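Local coordinates for protein abietadiene synthase, chloroplastic (Abies grandis, PDB 3S9V) that belongs to the plant terpene synthases, mainly helical enzymes, and carries both an N-terminal terpene synthase domain and a metal-binding terpene synthase domain, at residues Tyr441-Trp447 and Ile458-Leu464; Lys411-Glu416 and Tyr437-Gly442; Leu537-Tyr541 and Leu610-Thr614; Lys529-Phe533 and Gly578-Phe583. All coordinates share one frame; numbering follows the deposited sequence.

Contact 1: residues Tyr441-Trp447 and Ile458-Leu464; sequences YGPDDVW and ISNEKYL
With CG turned away from its own backbone N (chi1 178°), Y441 sends its ring toward residues 458-464 and sets OH between two backbone groups of the facing turn. Y441 OH donates to I458 O at 2.7 Å, tilted 22° from the carbonyl plane, and accepts from N460 N at 3.0 Å along a fairly straight N-H (159°). With its hydroxyl gripped by two bonds, the Y441 ring meets L464 with its edge, Y441 CD2 lying 3.8 Å from L464 CB, while Y463 brings its own ring edge to the same hydroxyl. P443 continues the apolar patch: P443 CD touches L464 CD2 at 4.0 Å, and its CB and CG lie against the carboxylate of E461. Farther along, S459 OG shares a water with G442 O, and W447 NE1 reaches S459 OG in a weak bond of 3.4 Å. W447 CZ2 packs on I458 CG2 at 3.8 Å. The contact thus fastens the loop after helix 430-440 to the start of helix 461-491. One phenol hydroxyl serves as donor to I458 O and acceptor from N460 N, N460 being the N-cap residue of that helix.

Contact 2: residues Lys411-Glu416 and Tyr437-Gly442; sequences KNIRGE and YIENYG
K411 and G442 bring their backbones to 4.8 Å between CA atoms, where the N-capped start of helix 413-422 meets the end of helix 430-440, the next helix in the chain; residues 411-416 belong to the N-terminal terpene synthase domain, an all-helical family. N412 is the N-cap of helix 413-422, its OD1 accepting weakly from G415 N at 3.4 Å and also bonded to F404 N. Its CG is anti to the backbone N (chi1 -175°), which puts the amide toward N440. The other end of that amide crosses the contact: N412 ND2 donates to N440 OD1 at 2.9 Å, with an N-H...O angle of 136° and the acceptor tilted out of the amide plane of N412. The cap therefore joins the two helices as well as closing one of them. E416 stands at the edge of the Y437 ring, E416 CD 3.7 Å from Y437 CE1 and the carboxylate turned 81° against the ring. OE1 forms a salt bridge to R282, which also makes a cation-pi contact with Y437, while OE2 accepts from two waters. One, 2.8 Å from E416 OE2, links N412 N to N440 O; the other touches Y437 OH, so the carboxylate is held from several sides. K411 lies extended over the carbonyl-rich end of helix 430-440, K411 CD 3.5 Å from Y441 O, a place where a positive charge would probably be favoured. At its tip, K411 NZ donates at 3.0 Å to a water that in turn donates to both I438 O and Y441 O.

Contact 3: residues Leu537-Tyr541 and Leu610-Thr614; sequences LDDLY and LEAYT
Y541 lies across Y613 and L610 where helices 521-541 and 599-621 of the terpene synthase metal-binding domain run side by side; the axes of the two short segments approach to 10.2 Å, at 35°. Residues 538-541, sequence DDLY, open the aspartate-rich DDxxD motif of this family. Along Y541, CB and CG rest on the CB of Y613, and Y541 CD2 comes closer still, 3.4 Å from Y613 CB. Y541 CE2 then faces T614 OG1, which sits at the ring edge near its plane at 3.5 Å. L610 CD2 lies off the ring plane on the same side as Y613, near Y541 CE1 and CZ. The tip, Y541 OH, touches both methyls of L610, at 3.9 Å from L610 CD1, and makes its hydrogen bond with T554 on helix 547-559. CG of Y541 points away from its own carbonyl carbon (chi1 -79°), which lays the ring against Y613 and L610. The two tyrosine rings meet obliquely, planes at 41°, with Y613 CD2 over one face of Y541. D538 covers one face of Y613 with its CA, and its carboxylate lies nearly parallel to that ring, D538 OD2 3.9 Å from Y613 CE1. L537 completes the apolar side, CB against Y613 CE2 and CD1 against L610 CD2. A water bridges the two backbones, donating to Y613 O at 3.2 Å and, weakly, to Y541 O.

Contact 4: residues Lys529-Phe533 and Gly578-Phe583; sequences KTSNF and GFYNTF
F533 is a knob in a hole made by G578, F579, T582 and F583, and the aromatic interactions dominate. F579, with CG anti to its backbone N, turns its ring edge toward the face of F533 in a T-shaped pair, planes at 75° and centroids 5.4 Å apart; CD1 of F579 approaches CD2 of F533 to 3.6 Å. F583 adds an offset edge-to-face contact, its CE1 4.0 Å from F533 CD1 with the planes at 62°. F583 also lays CD1 over one face of F579, so that the three phenyl rings form a closed cluster. The packing of ring on backbone is equally close: F533 CZ stands 3.4 Å from F579 CA and lies near G578 C. Two buried threonines add polar atoms. T582 OG1 meets the edge of F533, 3.6 Å from F533 CE1, but its proton goes back to its own helix, T582 OG1 donating to G578 O at 3.1 Å from above the carbonyl plane; W488 NE1 adds a weak bond to the same hydroxyl. T530 OG1, bonded to V526 O, lies 4.2 Å from F583 CE2. The two segments run nearly antiparallel (162°) on helices 521-541 and 570-594. W488 of helix 461-491 touches F533, W606 of helix 599-621 meets F579 and F583 edge-to-face, and helix 641-648 packs on T530 and F583.

In the fold
The four contacts fall into two pairs. Contacts 1 and 2 share Y441 and G442, their centres 11 Å apart, and touch where L464 CD1 comes 3.5 Å from I438 O. Contacts 3 and 4 both use helix 521-541, with centres 14 Å apart and L537 CD1 3.9 Å from F579 CE1; their segments alternate in sequence, all within the metal-binding terpene synthase domain. Nearest atoms of contacts 2 and 4 are about 25 Å apart. Helix 461-491 spans the gap, starting in contact 1 and bringing W488 to contact 4. Contact 3 includes the aspartate-rich motif and probably borders the metal site; the centres of contacts 1 and 2 lie about 51 and 45 Å from its own.

Contact 1: residues Tyr441-Trp447 and Ile458-Leu464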
# COMPACT_ATOMS: atom_id res chain seq x y z
N TYR A 441 11.74 3.01 0.94
CA TYR A 441 11.54 2.90 2.38
C TYR A 441 12.66 3.51 3.22
O TYR A 441 13.84 3.16 3.05
CB TYR A 441 11.35 1.43 2.77
CG TYR A 441 11.20 1.20 4.25
CD1 TYR A 441 10.11 1.72 4.95
CD2 TYR A 441 12.14 0.46 4.96
CE1 TYR A 441 9.97 1.51 6.32
CE2 TYR A 441 12.01 0.25 6.33
CZ TYR A 441 10.92 0.77 7.00
OH TYR A 441 10.77 0.54 8.35
N GLY A 442 12.28 4.41 4.13
CA GLY A 442 13.25 5.07 5.00
C GLY A 442 13.24 4.40 6.37
O GLY A 442 12.33 4.64 7.16
N PRO A 443 14.26 3.57 6.68
CA PRO A 443 14.38 2.85 7.95
C PRO A 443 14.59 3.74 9.17
O PRO A 443 14.35 3.32 10.31
CB PRO A 443 15.56 1.92 7.70
CG PRO A 443 16.44 2.76 6.85
CD PRO A 443 15.47 3.38 5.86
N ASP A 444 15.03 4.96 8.94
CA ASP A 444 15.26 5.88 10.04
C ASP A 444 14.49 7.19 9.88
O ASP A 444 14.96 8.24 10.30
CB ASP A 444 16.76 6.13 10.20
CG ASP A 444 17.44 6.43 8.88
OD1 ASP A 444 18.68 6.31 8.81
OD2 ASP A 444 16.73 6.80 7.92
N ASP A 445 13.32 7.13 9.26
CA ASP A 445 12.50 8.32 9.10
C ASP A 445 11.93 8.68 10.47
O ASP A 445 11.72 7.81 11.31
CB ASP A 445 11.33 8.07 8.14
CG ASP A 445 11.76 7.99 6.68
OD1 ASP A 445 12.67 8.74 6.27
OD2 ASP A 445 11.15 7.19 5.93
N VAL A 446 11.71 9.96 10.69
CA VAL A 446 11.12 10.43 11.93
C VAL A 446 9.74 10.94 11.54
O VAL A 446 9.39 10.95 10.36
CB VAL A 446 11.93 11.57 12.57
CG1 VAL A 446 13.15 11.00 13.26
CG2 VAL A 446 12.32 12.60 11.51
N TRP A 447 8.96 11.36 12.52
CA TRP A 447 7.61 11.85 12.25
C TRP A 447 7.42 13.20 12.90
O TRP A 447 8.08 13.51 13.89
CB TRP A 447 6.57 10.85 12.77
CG TRP A 447 6.79 9.44 12.25
CD1 TRP A 447 7.82 8.60 12.56
CD2 TRP A 447 5.98 8.75 11.28
NE1 TRP A 447 7.71 7.43 11.83
CE2 TRP A 447 6.60 7.50 11.04
CE3 TRP A 447 4.81 9.08 10.59
CZ2 TRP A 447 6.07 6.57 10.14
CZ3 TRP A 447 4.29 8.15 9.69
CH2 TRP A 447 4.92 6.91 9.47
N ILE A 458 7.61 1.00 13.07
CA ILE A 458 7.18 1.32 11.71
C ILE A 458 8.44 1.64 10.89
O ILE A 458 8.58 1.19 9.75
CB ILE A 458 6.23 2.52 11.66
CG1 ILE A 458 5.01 2.27 12.54
CG2 ILE A 458 5.80 2.76 10.22
CD1 ILE A 458 4.06 3.44 12.64
N SER A 459 9.33 2.43 11.49
CA SER A 459 10.60 2.83 10.87
C SER A 459 11.66 2.02 11.60
O SER A 459 11.98 2.29 12.76
CB SER A 459 10.85 4.33 11.07
OG SER A 459 9.85 5.11 10.44
N ASN A 460 12.21 1.03 10.91
CA ASN A 460 13.18 0.14 11.53
C ASN A 460 14.11 -0.47 10.48
O ASN A 460 13.68 -0.88 9.41
CB ASN A 460 12.42 -0.97 12.26
CG ASN A 460 13.32 -1.89 13.04
OD1 ASN A 460 14.17 -2.58 12.47
ND2 ASN A 460 13.15 -1.92 14.36
N GLU A 461 15.40 -0.52 10.81
CA GLU A 461 16.42 -1.08 9.93
C GLU A 461 16.20 -2.58 9.68
O GLU A 461 16.57 -3.10 8.62
CB GLU A 461 17.80 -0.88 10.55
CG GLU A 461 18.24 0.56 10.69
CD GLU A 461 18.85 1.11 9.42
OE1 GLU A 461 19.29 2.29 9.43
OE2 GLU A 461 18.90 0.38 8.41
N LYS A 462 15.61 -3.27 10.64
CA LYS A 462 15.38 -4.71 10.51
C LYS A 462 14.38 -5.12 9.43
O LYS A 462 14.56 -6.16 8.79
CB LYS A 462 14.98 -5.29 11.87
CG LYS A 462 16.11 -5.20 12.87
CD LYS A 462 15.77 -5.82 14.21
CE LYS A 462 16.98 -5.77 15.13
NZ LYS A 462 16.67 -6.22 16.52
N TYR A 463 13.34 -4.32 9.22
CA TYR A 463 12.37 -4.65 8.18
C TYR A 463 13.08 -4.60 6.83
O TYR A 463 12.98 -5.52 6.03
CB TYR A 463 11.21 -3.63 8.15
CG TYR A 463 10.27 -3.64 9.33
CD1 TYR A 463 9.87 -4.84 9.92
CD2 TYR A 463 9.71 -2.46 9.80
CE1 TYR A 463 8.94 -4.85 10.96
CE2 TYR A 463 8.77 -2.45 10.83
CZ TYR A 463 8.39 -3.66 11.41
OH TYR A 463 7.47 -3.67 12.44
N LEU A 464 13.81 -3.50 6.60
CA LEU A 464 14.52 -3.29 5.36
C LEU A 464 15.63 -4.31 5.13
O LEU A 464 15.84 -4.77 4.00
CB LEU A 464 15.11 -1.88 5.32
CG LEU A 464 15.77 -1.52 3.98
CD1 LEU A 464 14.77 -1.75 2.84
CD2 LEU A 464 16.23 -0.08 4.00
O HOH W 1 9.71 4.70 7.89

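Contact 2: residues Lys411-Glu416 and Tyr437-Gly442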
# COMPACT_ATOMS: atom_id res chain seq x y z
N LYS A 411 11.68 9.38 3.47
CA LYS A 411 12.88 9.26 2.63
C LYS A 411 12.64 9.71 1.18
O LYS A 411 13.44 10.45 0.62
CB LYS A 411 13.40 7.82 2.64
CG LYS A 411 14.60 7.60 1.74
CD LYS A 411 15.08 6.16 1.80
CE LYS A 411 16.22 5.91 0.81
NZ LYS A 411 16.76 4.52 0.87
N ASN A 412 11.55 9.26 0.57
CA ASN A 412 11.25 9.64 -0.81
C ASN A 412 9.78 9.42 -1.14
O ASN A 412 9.42 8.46 -1.81
CB ASN A 412 12.13 8.85 -1.79
CG ASN A 412 11.95 9.30 -3.24
OD1 ASN A 412 11.64 10.47 -3.51
ND2 ASN A 412 12.16 8.39 -4.18
N ILE A 413 8.94 10.33 -0.67
CA ILE A 413 7.52 10.23 -0.91
C ILE A 413 7.22 10.34 -2.40
O ILE A 413 6.30 9.70 -2.91
CB ILE A 413 6.75 11.32 -0.12
CG1 ILE A 413 5.28 10.94 0.00
CG2 ILE A 413 6.90 12.68 -0.80
CD1 ILE A 413 5.06 9.65 0.77
N ARG A 414 8.00 11.15 -3.12
CA ARG A 414 7.78 11.31 -4.55
C ARG A 414 7.86 9.96 -5.25
O ARG A 414 7.05 9.66 -6.13
CB ARG A 414 8.82 12.25 -5.16
CG ARG A 414 8.53 12.60 -6.61
CD ARG A 414 9.73 13.25 -7.28
NE ARG A 414 9.45 13.61 -8.67
CZ ARG A 414 8.65 14.61 -9.03
NH1 ARG A 414 8.05 15.35 -8.11
NH2 ARG A 414 8.46 14.87 -10.31
N GLY A 415 8.83 9.15 -4.85
CA GLY A 415 8.97 7.83 -5.45
C GLY A 415 7.75 6.96 -5.18
O GLY A 415 7.33 6.19 -6.04
N GLU A 416 7.19 7.07 -3.98
CA GLU A 416 6.01 6.28 -3.63
C GLU A 416 4.81 6.77 -4.43
O GLU A 416 3.97 5.99 -4.86
CB GLU A 416 5.72 6.38 -2.14
CG GLU A 416 6.71 5.64 -1.26
CD GLU A 416 6.35 5.76 0.22
OE1 GLU A 416 5.21 5.42 0.59
OE2 GLU A 416 7.22 6.19 1.01
N TYR A 437 9.24 -0.28 -3.09
CA TYR A 437 9.26 0.16 -1.71
C TYR A 437 10.60 -0.10 -1.02
O TYR A 437 11.04 0.70 -0.19
CB TYR A 437 8.12 -0.50 -0.92
CG TYR A 437 7.78 0.27 0.33
CD1 TYR A 437 7.51 1.64 0.27
CD2 TYR A 437 7.73 -0.35 1.57
CE1 TYR A 437 7.22 2.37 1.42
CE2 TYR A 437 7.44 0.38 2.73
CZ TYR A 437 7.18 1.73 2.64
OH TYR A 437 6.90 2.44 3.78
N ILE A 438 11.25 -1.20 -1.37
CA ILE A 438 12.55 -1.52 -0.80
C ILE A 438 13.52 -0.36 -1.05
O ILE A 438 14.39 -0.07 -0.22
CB ILE A 438 13.11 -2.84 -1.41
CG1 ILE A 438 12.37 -4.02 -0.80
CG2 ILE A 438 14.63 -2.94 -1.19
CD1 ILE A 438 12.87 -5.37 -1.26
N GLU A 439 13.35 0.32 -2.17
CA GLU A 439 14.22 1.45 -2.50
C GLU A 439 13.75 2.80 -1.95
O GLU A 439 14.56 3.70 -1.75
CB GLU A 439 14.42 1.54 -4.01
CG GLU A 439 15.12 0.33 -4.59
CD GLU A 439 15.32 0.41 -6.08
OE1 GLU A 439 14.32 0.66 -6.80
OE2 GLU A 439 16.47 0.22 -6.54
N ASN A 440 12.45 2.93 -1.71
CA ASN A 440 11.89 4.18 -1.19
C ASN A 440 11.70 4.18 0.32
O ASN A 440 11.52 5.24 0.93
CB ASN A 440 10.55 4.48 -1.86
CG ASN A 440 10.69 4.77 -3.35
OD1 ASN A 440 11.43 5.66 -3.75
ND2 ASN A 440 9.97 4.02 -4.17
N TYR A 441 11.74 3.01 0.94
CA TYR A 441 11.54 2.90 2.38
C TYR A 441 12.66 3.51 3.22
O TYR A 441 13.84 3.16 3.05
CB TYR A 441 11.35 1.43 2.77
CG TYR A 441 11.20 1.20 4.25
CD1 TYR A 441 10.11 1.72 4.95
CD2 TYR A 441 12.14 0.46 4.96
CE1 TYR A 441 9.97 1.51 6.32
CE2 TYR A 441 12.01 0.25 6.33
CZ TYR A 441 10.92 0.77 7.00
OH TYR A 441 10.77 0.54 8.35
N GLY A 442 12.28 4.41 4.13
CA GLY A 442 13.25 5.07 5.00
C GLY A 442 13.24 4.40 6.37
O GLY A 442 12.33 4.64 7.16
O HOH W 2 15.30 1.92 1.37
O HOH W 3 9.81 6.98 1.74
O HOH W 4 6.69 5.05 3.40

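Contact 3: residues Leu537-Tyr541 and Leu610-Thr614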
# COMPACT_ATOMS: atom_id res chain seq x y z
N LEU A 537 0.44 -22.09 -29.95
CA LEU A 537 -0.77 -22.57 -30.60
C LEU A 537 -1.61 -21.40 -31.11
O LEU A 537 -2.31 -21.52 -32.12
CB LEU A 537 -1.58 -23.44 -29.63
CG LEU A 537 -0.86 -24.72 -29.19
CD1 LEU A 537 -1.78 -25.58 -28.34
CD2 LEU A 537 -0.40 -25.49 -30.41
N ASP A 538 -1.54 -20.27 -30.41
CA ASP A 538 -2.28 -19.09 -30.83
C ASP A 538 -1.77 -18.67 -32.20
O ASP A 538 -2.55 -18.34 -33.09
CB ASP A 538 -2.07 -17.95 -29.84
CG ASP A 538 -3.00 -16.79 -30.09
OD1 ASP A 538 -2.81 -15.72 -29.47
OD2 ASP A 538 -3.94 -16.95 -30.90
N ASP A 539 -0.44 -18.68 -32.38
CA ASP A 539 0.15 -18.31 -33.66
C ASP A 539 -0.18 -19.37 -34.71
O ASP A 539 -0.47 -19.05 -35.87
CB ASP A 539 1.67 -18.15 -33.55
CG ASP A 539 2.08 -16.99 -32.65
OD1 ASP A 539 1.38 -15.95 -32.63
OD2 ASP A 539 3.13 -17.11 -31.97
N LEU A 540 -0.14 -20.63 -34.30
CA LEU A 540 -0.44 -21.73 -35.21
C LEU A 540 -1.85 -21.60 -35.78
O LEU A 540 -2.03 -21.58 -36.99
CB LEU A 540 -0.30 -23.07 -34.48
CG LEU A 540 -0.36 -24.29 -35.40
CD1 LEU A 540 0.87 -24.27 -36.32
CD2 LEU A 540 -0.40 -25.57 -34.59
N TYR A 541 -2.85 -21.51 -34.90
CA TYR A 541 -4.24 -21.38 -35.34
C TYR A 541 -4.51 -20.07 -36.03
O TYR A 541 -5.48 -19.95 -36.77
CB TYR A 541 -5.20 -21.54 -34.16
CG TYR A 541 -5.44 -22.97 -33.74
CD1 TYR A 541 -4.40 -23.75 -33.23
CD2 TYR A 541 -6.69 -23.56 -33.92
CE1 TYR A 541 -4.61 -25.09 -32.90
CE2 TYR A 541 -6.90 -24.90 -33.60
CZ TYR A 541 -5.85 -25.66 -33.10
OH TYR A 541 -6.04 -27.00 -32.83
N LEU A 610 -8.77 -25.01 -27.71
CA LEU A 610 -8.59 -25.20 -29.14
C LEU A 610 -9.87 -24.86 -29.89
O LEU A 610 -9.84 -24.29 -30.99
CB LEU A 610 -8.14 -26.63 -29.44
CG LEU A 610 -6.83 -27.04 -28.74
CD1 LEU A 610 -6.42 -28.41 -29.21
CD2 LEU A 610 -5.73 -26.04 -29.05
N GLU A 611 -11.01 -25.19 -29.28
CA GLU A 611 -12.29 -24.88 -29.89
C GLU A 611 -12.42 -23.36 -30.01
O GLU A 611 -12.91 -22.86 -31.02
CB GLU A 611 -13.43 -25.46 -29.06
CG GLU A 611 -13.93 -26.80 -29.59
CD GLU A 611 -14.61 -27.65 -28.54
OE1 GLU A 611 -15.40 -27.11 -27.73
OE2 GLU A 611 -14.36 -28.88 -28.53
N ALA A 612 -11.96 -22.63 -29.00
CA ALA A 612 -12.03 -21.17 -29.06
C ALA A 612 -11.12 -20.65 -30.19
O ALA A 612 -11.49 -19.74 -30.93
CB ALA A 612 -11.62 -20.55 -27.72
N TYR A 613 -9.92 -21.23 -30.32
CA TYR A 613 -9.00 -20.82 -31.39
C TYR A 613 -9.63 -21.14 -32.74
O TYR A 613 -9.51 -20.37 -33.69
CB TYR A 613 -7.67 -21.57 -31.31
CG TYR A 613 -6.77 -21.19 -30.15
CD1 TYR A 613 -6.70 -19.86 -29.70
CD2 TYR A 613 -5.96 -22.14 -29.54
CE1 TYR A 613 -5.83 -19.50 -28.67
CE2 TYR A 613 -5.09 -21.78 -28.50
CZ TYR A 613 -5.03 -20.47 -28.07
OH TYR A 613 -4.17 -20.12 -27.06
N THR A 614 -10.29 -22.29 -32.81
CA THR A 614 -10.93 -22.73 -34.04
C THR A 614 -12.05 -21.79 -34.50
O THR A 614 -12.19 -21.55 -35.69
CB THR A 614 -11.50 -24.15 -33.87
OG1 THR A 614 -10.42 -25.06 -33.64
CG2 THR A 614 -12.25 -24.58 -35.13
O HOH W 5 -7.37 -18.26 -34.88

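Contact 4: residues Lys529-Phe533 and Gly578-Phe583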
# COMPACT_ATOMS: atom_id res chain seq x y z
N LYS A 529 5.42 -23.08 -19.05
CA LYS A 529 5.31 -23.96 -20.20
C LYS A 529 3.92 -23.87 -20.83
O LYS A 529 3.79 -23.78 -22.05
CB LYS A 529 5.61 -25.41 -19.80
CG LYS A 529 7.11 -25.65 -19.60
CD LYS A 529 7.39 -27.01 -18.98
CE LYS A 529 8.89 -27.19 -18.75
NZ LYS A 529 9.20 -28.44 -18.00
N THR A 530 2.90 -23.88 -19.98
CA THR A 530 1.53 -23.80 -20.47
C THR A 530 1.27 -22.47 -21.17
O THR A 530 0.62 -22.44 -22.22
CB THR A 530 0.53 -23.98 -19.32
OG1 THR A 530 0.90 -25.15 -18.57
CG2 THR A 530 -0.86 -24.18 -19.88
N SER A 531 1.77 -21.37 -20.61
CA SER A 531 1.58 -20.05 -21.23
C SER A 531 2.29 -20.01 -22.58
O SER A 531 1.74 -19.52 -23.57
CB SER A 531 2.15 -18.94 -20.34
OG SER A 531 1.47 -18.88 -19.11
N ASN A 532 3.52 -20.52 -22.62
CA ASN A 532 4.28 -20.53 -23.86
C ASN A 532 3.52 -21.32 -24.92
O ASN A 532 3.49 -20.94 -26.09
CB ASN A 532 5.67 -21.14 -23.64
CG ASN A 532 6.74 -20.45 -24.46
OD1 ASN A 532 6.60 -20.30 -25.68
ND2 ASN A 532 7.80 -20.01 -23.80
N PHE A 533 2.89 -22.42 -24.51
CA PHE A 533 2.13 -23.19 -25.47
C PHE A 533 0.87 -22.49 -25.95
O PHE A 533 0.43 -22.72 -27.07
CB PHE A 533 1.79 -24.58 -24.92
CG PHE A 533 2.74 -25.64 -25.38
CD1 PHE A 533 3.73 -26.14 -24.53
CD2 PHE A 533 2.70 -26.09 -26.70
CE1 PHE A 533 4.65 -27.07 -24.99
CE2 PHE A 533 3.63 -27.03 -27.16
CZ PHE A 533 4.60 -27.51 -26.30
N GLY A 578 6.01 -31.82 -29.56
CA GLY A 578 6.46 -31.10 -28.38
C GLY A 578 5.32 -30.94 -27.39
O GLY A 578 5.49 -31.18 -26.19
N PHE A 579 4.14 -30.56 -27.89
CA PHE A 579 2.96 -30.39 -27.05
C PHE A 579 2.67 -31.68 -26.29
O PHE A 579 2.50 -31.68 -25.08
CB PHE A 579 1.76 -30.02 -27.94
CG PHE A 579 0.47 -29.82 -27.18
CD1 PHE A 579 0.21 -28.63 -26.50
CD2 PHE A 579 -0.51 -30.81 -27.16
CE1 PHE A 579 -0.99 -28.44 -25.82
CE2 PHE A 579 -1.72 -30.63 -26.49
CZ PHE A 579 -1.96 -29.44 -25.82
N TYR A 580 2.62 -32.79 -27.03
CA TYR A 580 2.36 -34.12 -26.49
C TYR A 580 3.41 -34.57 -25.46
O TYR A 580 3.08 -35.08 -24.39
CB TYR A 580 2.29 -35.12 -27.65
CG TYR A 580 2.12 -36.59 -27.31
CD1 TYR A 580 3.22 -37.47 -27.33
CD2 TYR A 580 0.86 -37.13 -27.05
CE1 TYR A 580 3.05 -38.85 -27.11
CE2 TYR A 580 0.68 -38.49 -26.83
CZ TYR A 580 1.78 -39.35 -26.87
OH TYR A 580 1.59 -40.70 -26.66
N ASN A 581 4.69 -34.37 -25.77
CA ASN A 581 5.74 -34.76 -24.84
C ASN A 581 5.69 -33.92 -23.56
O ASN A 581 5.84 -34.44 -22.46
CB ASN A 581 7.12 -34.63 -25.49
CG ASN A 581 7.31 -35.60 -26.64
OD1 ASN A 581 6.69 -36.67 -26.68
ND2 ASN A 581 8.18 -35.24 -27.59
N THR A 582 5.48 -32.62 -23.72
CA THR A 582 5.42 -31.73 -22.58
C THR A 582 4.25 -32.09 -21.66
O THR A 582 4.44 -32.23 -20.45
CB THR A 582 5.28 -30.27 -23.01
OG1 THR A 582 6.49 -29.83 -23.62
CG2 THR A 582 4.98 -29.39 -21.82
N PHE A 583 3.06 -32.27 -22.21
CA PHE A 583 1.94 -32.57 -21.34
C PHE A 583 1.82 -33.98 -20.79
O PHE A 583 1.11 -34.18 -19.81
CB PHE A 583 0.64 -32.10 -21.98
CG PHE A 583 0.48 -30.61 -21.96
CD1 PHE A 583 0.92 -29.84 -23.03
CD2 PHE A 583 -0.01 -29.97 -20.82
CE1 PHE A 583 0.87 -28.44 -22.97
CE2 PHE A 583 -0.06 -28.58 -20.75
CZ PHE A 583 0.39 -27.81 -21.83